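Extracellular solute-binding protein family 1 (PDB 4OVJ) probably binds a small solute outside the cell and delivers it to an ABC-type importer. Local coordinates at residues A[141-153]-A[163-175]. Residues are numbered along the deposited sequence; the frame is centred on the assembly and turned at random.
Sequences VIYDEAAFAKAGY and WADILEKVHKATG
W163 meets two aromatic rings in two different ways: its six-membered ring lies almost parallel to that of F148, with planes 7° apart but slid so far that they barely overlap, while its CZ3 edge points into the face of Y153 in a T-shaped stack, planes at 65°. The indole reaches both because CG stands anti to the backbone N (chi1 -175°), which carries the ring off the helix to where CH2 comes within 3.4 Å of F148 CE2. The far rim of the indole also touches V141, whose CG1 is 3.7 Å from W163 CZ2. F148 is a knob in the hole formed by W163, I166, L167 and V170. V170 CG2 sits over one face of its ring, 3.9 Å from the centroid, a CH-pi contact; I166 CG2 and L167 CD2 come at the edge. I166 forks, giving CG2 to F148 and CD1 to Y153 CD1 at 3.6 Å. In this periplasmic-binding-protein-like fold the contact sits where strand 128-144 leaves the sheet and passes into the short helix 145-149, whose axis runs close to a right angle to that of residues 163-174. D144 caps that short helix, OD1 taking the A147 N-H from above the carboxylate plane, and OD2 makes a salt bridge with R273. A Schellman motif with G152 at C' ends it, and the turn drops A151 onto the partner helix, CB 3.6 Å from V170 CG2. W163 NE1 bonds to E179 and Y153 OH to the backbone of Q156, so both polar ends are anchored beyond the cluster. At the outer rim K150 lays its CB against A173 CB, and its extended chain takes NZ to a water, which accepts from it and donates to A173 O, with 2.7 Å between the water oxygen and A173 O.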
loop_
_atom_site.group_PDB
_atom_site.type_symbol
_atom_site.label_atom_id
_atom_site.label_comp_id
_atom_site.label_asym_id
_atom_site.label_seq_id
_atom_site.Cartn_x
_atom_site.Cartn_y
_atom_site.Cartn_z
ATOM N N VAL A 141 -2.065 0.273 12.827
ATOM C CA VAL A 141 -1.924 -0.584 13.992
ATOM C C VAL A 141 -3.220 -1.361 14.127
ATOM O O VAL A 141 -4.292 -0.781 14.235
ATOM C CB VAL A 141 -1.655 0.235 15.257
ATOM C CG1 VAL A 141 -1.661 -0.665 16.474
ATOM C CG2 VAL A 141 -0.334 0.976 15.139
ATOM N N ILE A 142 -3.099 -2.681 14.064
ATOM C CA ILE A 142 -4.217 -3.598 14.233
ATOM C C ILE A 142 -4.070 -4.156 15.637
ATOM O O ILE A 142 -3.055 -4.771 15.974
ATOM C CB ILE A 142 -4.198 -4.734 13.202
ATOM C CG1 ILE A 142 -4.056 -4.166 11.783
ATOM C CG2 ILE A 142 -5.461 -5.568 13.339
ATOM C CD1 ILE A 142 -4.050 -5.195 10.680
ATOM N N TYR A 143 -5.065 -3.917 16.478
ATOM C CA TYR A 143 -4.916 -4.229 17.893
ATOM C C TYR A 143 -6.149 -4.913 18.499
ATOM O O TYR A 143 -7.278 -4.740 18.038
ATOM C CB TYR A 143 -4.535 -2.977 18.697
ATOM C CG TYR A 143 -5.622 -1.928 18.783
ATOM C CD1 TYR A 143 -5.832 -1.018 17.755
ATOM C CD2 TYR A 143 -6.444 -1.850 19.895
ATOM C CE1 TYR A 143 -6.836 -0.063 17.833
ATOM C CE2 TYR A 143 -7.445 -0.902 19.981
ATOM C CZ TYR A 143 -7.635 -0.010 18.943
ATOM O OH TYR A 143 -8.645 0.907 19.016
ATOM N N ASP A 144 -5.885 -5.714 19.525
ATOM C CA ASP A 144 -6.920 -6.358 20.321
ATOM C C ASP A 144 -7.585 -5.283 21.192
ATOM O O ASP A 144 -6.982 -4.757 22.140
ATOM C CB ASP A 144 -6.258 -7.458 21.157
ATOM C CG ASP A 144 -7.215 -8.188 22.088
ATOM O OD1 ASP A 144 -8.212 -7.611 22.544
ATOM O OD2 ASP A 144 -6.917 -9.347 22.419
ATOM N N GLU A 145 -8.815 -4.937 20.840
ATOM C CA GLU A 145 -9.548 -3.883 21.534
ATOM C C GLU A 145 -9.626 -4.100 23.031
ATOM O O GLU A 145 -9.340 -3.195 23.812
ATOM C CB GLU A 145 -10.974 -3.815 21.024
ATOM C CG GLU A 145 -11.162 -2.994 19.795
ATOM C CD GLU A 145 -12.606 -2.548 19.670
ATOM O OE1 GLU A 145 -13.493 -3.433 19.710
ATOM O OE2 GLU A 145 -12.843 -1.321 19.557
ATOM N N ALA A 146 -10.049 -5.291 23.434
ATOM C CA ALA A 146 -10.231 -5.567 24.844
ATOM C C ALA A 146 -8.915 -5.541 25.607
ATOM O O ALA A 146 -8.870 -5.042 26.731
ATOM C CB ALA A 146 -10.952 -6.895 25.053
ATOM N N ALA A 147 -7.835 -6.029 25.002
ATOM C CA ALA A 147 -6.540 -5.986 25.664
ATOM C C ALA A 147 -6.063 -4.550 25.895
ATOM O O ALA A 147 -5.592 -4.208 26.971
ATOM C CB ALA A 147 -5.491 -6.752 24.878
ATOM N N PHE A 148 -6.168 -3.715 24.870
ATOM C CA PHE A 148 -5.701 -2.340 24.975
ATOM C C PHE A 148 -6.592 -1.483 25.866
ATOM O O PHE A 148 -6.114 -0.534 26.472
ATOM C CB PHE A 148 -5.476 -1.729 23.581
ATOM C CG PHE A 148 -4.135 -2.105 23.022
ATOM C CD1 PHE A 148 -3.926 -3.385 22.514
ATOM C CD2 PHE A 148 -3.064 -1.219 23.106
ATOM C CE1 PHE A 148 -2.665 -3.775 22.072
ATOM C CE2 PHE A 148 -1.805 -1.592 22.658
ATOM C CZ PHE A 148 -1.611 -2.872 22.130
ATOM N N ALA A 149 -7.869 -1.831 25.965
ATOM C CA ALA A 149 -8.763 -1.153 26.904
ATOM C C ALA A 149 -8.280 -1.306 28.352
ATOM O O ALA A 149 -8.558 -0.439 29.189
ATOM C CB ALA A 149 -10.205 -1.634 26.737
ATOM N N LYS A 150 -7.517 -2.367 28.643
ATOM C CA LYS A 150 -6.942 -2.543 29.986
ATOM C C LYS A 150 -5.892 -1.474 30.322
ATOM O O LYS A 150 -5.590 -1.248 31.500
ATOM C CB LYS A 150 -6.327 -3.938 30.132
ATOM C CG LYS A 150 -7.335 -5.051 29.967
ATOM C CD LYS A 150 -6.698 -6.428 29.978
ATOM C CE LYS A 150 -7.765 -7.498 29.843
ATOM N NZ LYS A 150 -7.169 -8.851 29.875
ATOM N N ALA A 151 -5.347 -0.818 29.298
ATOM C CA ALA A 151 -4.427 0.300 29.476
ATOM C C ALA A 151 -5.098 1.635 29.185
ATOM O O ALA A 151 -4.429 2.655 29.124
ATOM C CB ALA A 151 -3.211 0.130 28.577
ATOM N N GLY A 152 -6.421 1.633 29.011
ATOM C CA GLY A 152 -7.147 2.846 28.681
ATOM C C GLY A 152 -6.840 3.404 27.303
ATOM O O GLY A 152 -6.958 4.614 27.080
ATOM N N TYR A 153 -6.450 2.521 26.381
ATOM C CA TYR A 153 -6.184 2.896 25.000
ATOM C C TYR A 153 -7.339 2.469 24.101
ATOM O O TYR A 153 -7.695 1.294 24.065
ATOM C CB TYR A 153 -4.883 2.269 24.495
ATOM C CG TYR A 153 -4.627 2.668 23.062
ATOM C CD1 TYR A 153 -4.229 3.950 22.757
ATOM C CD2 TYR A 153 -4.851 1.781 22.012
ATOM C CE1 TYR A 153 -4.025 4.346 21.449
ATOM C CE2 TYR A 153 -4.649 2.162 20.705
ATOM C CZ TYR A 153 -4.235 3.457 20.431
ATOM O OH TYR A 153 -4.039 3.859 19.141
ATOM N N TRP A 163 3.058 5.538 22.637
ATOM C CA TRP A 163 2.778 4.173 22.274
ATOM C C TRP A 163 3.604 3.178 23.098
ATOM O O TRP A 163 3.063 2.210 23.610
ATOM C CB TRP A 163 3.016 3.993 20.772
ATOM C CG TRP A 163 2.640 2.656 20.239
ATOM C CD1 TRP A 163 3.453 1.801 19.557
ATOM C CD2 TRP A 163 1.354 2.020 20.306
ATOM N NE1 TRP A 163 2.753 0.677 19.185
ATOM C CE2 TRP A 163 1.462 0.789 19.624
ATOM C CE3 TRP A 163 0.118 2.381 20.851
ATOM C CZ2 TRP A 163 0.394 -0.083 19.494
ATOM C CZ3 TRP A 163 -0.949 1.509 20.712
ATOM C CH2 TRP A 163 -0.797 0.285 20.052
ATOM N N ALA A 164 4.904 3.421 23.229
ATOM C CA ALA A 164 5.762 2.544 24.040
ATOM C C ALA A 164 5.271 2.449 25.479
ATOM O O ALA A 164 5.255 1.361 26.067
ATOM C CB ALA A 164 7.208 3.012 23.991
ATOM N N ASP A 165 4.792 3.569 26.023
ATOM C CA ASP A 165 4.216 3.571 27.379
ATOM C C ASP A 165 2.939 2.730 27.447
ATOM O O ASP A 165 2.723 1.956 28.393
ATOM C CB ASP A 165 3.920 5.001 27.814
ATOM C CG ASP A 165 3.909 5.161 29.314
ATOM O OD1 ASP A 165 4.995 5.059 29.929
ATOM O OD2 ASP A 165 2.818 5.387 29.879
ATOM N N ILE A 166 2.094 2.873 26.436
ATOM C CA ILE A 166 0.865 2.086 26.352
ATOM C C ILE A 166 1.186 0.591 26.251
ATOM O O ILE A 166 0.590 -0.218 26.954
ATOM C CB ILE A 166 -0.029 2.548 25.181
ATOM C CG1 ILE A 166 -0.619 3.933 25.486
ATOM C CG2 ILE A 166 -1.120 1.530 24.922
ATOM C CD1 ILE A 166 -1.044 4.726 24.268
ATOM N N LEU A 167 2.141 0.238 25.394
ATOM C CA LEU A 167 2.544 -1.152 25.236
ATOM C C LEU A 167 3.032 -1.734 26.561
ATOM O O LEU A 167 2.674 -2.866 26.933
ATOM C CB LEU A 167 3.632 -1.281 24.164
ATOM C CG LEU A 167 3.257 -0.950 22.721
ATOM C CD1 LEU A 167 4.483 -1.167 21.845
ATOM C CD2 LEU A 167 2.103 -1.821 22.254
ATOM N N GLU A 168 3.838 -0.963 27.287
ATOM C CA GLU A 168 4.306 -1.409 28.603
ATOM C C GLU A 168 3.138 -1.693 29.542
ATOM O O GLU A 168 3.139 -2.705 30.241
ATOM C CB GLU A 168 5.284 -0.404 29.208
ATOM C CG GLU A 168 6.630 -0.379 28.494
ATOM C CD GLU A 168 7.561 0.724 28.983
ATOM O OE1 GLU A 168 7.959 0.704 30.163
ATOM O OE2 GLU A 168 7.916 1.606 28.171
ATOM N N LYS A 169 2.136 -0.816 29.539
ATOM C CA LYS A 169 0.960 -0.984 30.398
ATOM C C LYS A 169 0.127 -2.203 30.014
ATOM O O LYS A 169 -0.333 -2.949 30.882
ATOM C CB LYS A 169 0.099 0.277 30.380
ATOM C CG LYS A 169 0.779 1.497 30.982
ATOM C CD LYS A 169 0.851 1.435 32.503
ATOM C CE LYS A 169 1.157 2.805 33.092
ATOM N NZ LYS A 169 1.132 2.805 34.579
ATOM N N VAL A 170 -0.048 -2.424 28.716
ATOM C CA VAL A 170 -0.784 -3.597 28.236
ATOM C C VAL A 170 -0.060 -4.881 28.660
ATOM O O VAL A 170 -0.669 -5.805 29.190
ATOM C CB VAL A 170 -0.986 -3.554 26.710
ATOM C CG1 VAL A 170 -1.650 -4.830 26.224
ATOM C CG2 VAL A 170 -1.842 -2.353 26.329
ATOM N N HIS A 171 1.244 -4.928 28.421
ATOM C CA HIS A 171 2.062 -6.086 28.800
ATOM C C HIS A 171 1.950 -6.385 30.288
ATOM O O HIS A 171 1.837 -7.559 30.690
ATOM C CB HIS A 171 3.512 -5.828 28.430
ATOM C CG HIS A 171 4.455 -6.875 28.919
ATOM N ND1 HIS A 171 4.378 -8.188 28.513
ATOM C CD2 HIS A 171 5.498 -6.805 29.777
ATOM C CE1 HIS A 171 5.337 -8.882 29.095
ATOM N NE2 HIS A 171 6.027 -8.069 29.873
ATOM N N LYS A 172 1.987 -5.337 31.108
ATOM C CA LYS A 172 1.833 -5.489 32.558
ATOM C C LYS A 172 0.491 -6.117 32.915
ATOM O O LYS A 172 0.419 -6.984 33.789
ATOM C CB LYS A 172 1.961 -4.138 33.253
ATOM C CG LYS A 172 3.382 -3.620 33.355
ATOM C CD LYS A 172 4.130 -4.238 34.524
ATOM C CE LYS A 172 5.177 -3.277 35.060
ATOM N NZ LYS A 172 5.834 -2.531 33.952
ATOM N N ALA A 173 -0.565 -5.684 32.232
ATOM C CA ALA A 173 -1.918 -6.168 32.509
ATOM C C ALA A 173 -2.168 -7.588 31.996
ATOM O O ALA A 173 -2.958 -8.320 32.581
ATOM C CB ALA A 173 -2.953 -5.222 31.925
ATOM N N THR A 174 -1.506 -7.972 30.907
ATOM C CA THR A 174 -1.821 -9.229 30.227
ATOM C C THR A 174 -0.791 -10.331 30.425
ATOM O O THR A 174 -1.126 -11.514 30.327
ATOM C CB THR A 174 -1.933 -9.034 28.699
ATOM O OG1 THR A 174 -0.656 -8.655 28.164
ATOM C CG2 THR A 174 -2.981 -7.996 28.354
ATOM N N GLY A 175 0.460 -9.950 30.655
ATOM C CA GLY A 175 1.580 -10.895 30.629
ATOM C C GLY A 175 1.933 -11.417 29.238
ATOM O O GLY A 175 2.800 -12.288 29.096
HETATM O O HOH W 1 -5.531 -9.218 32.305
#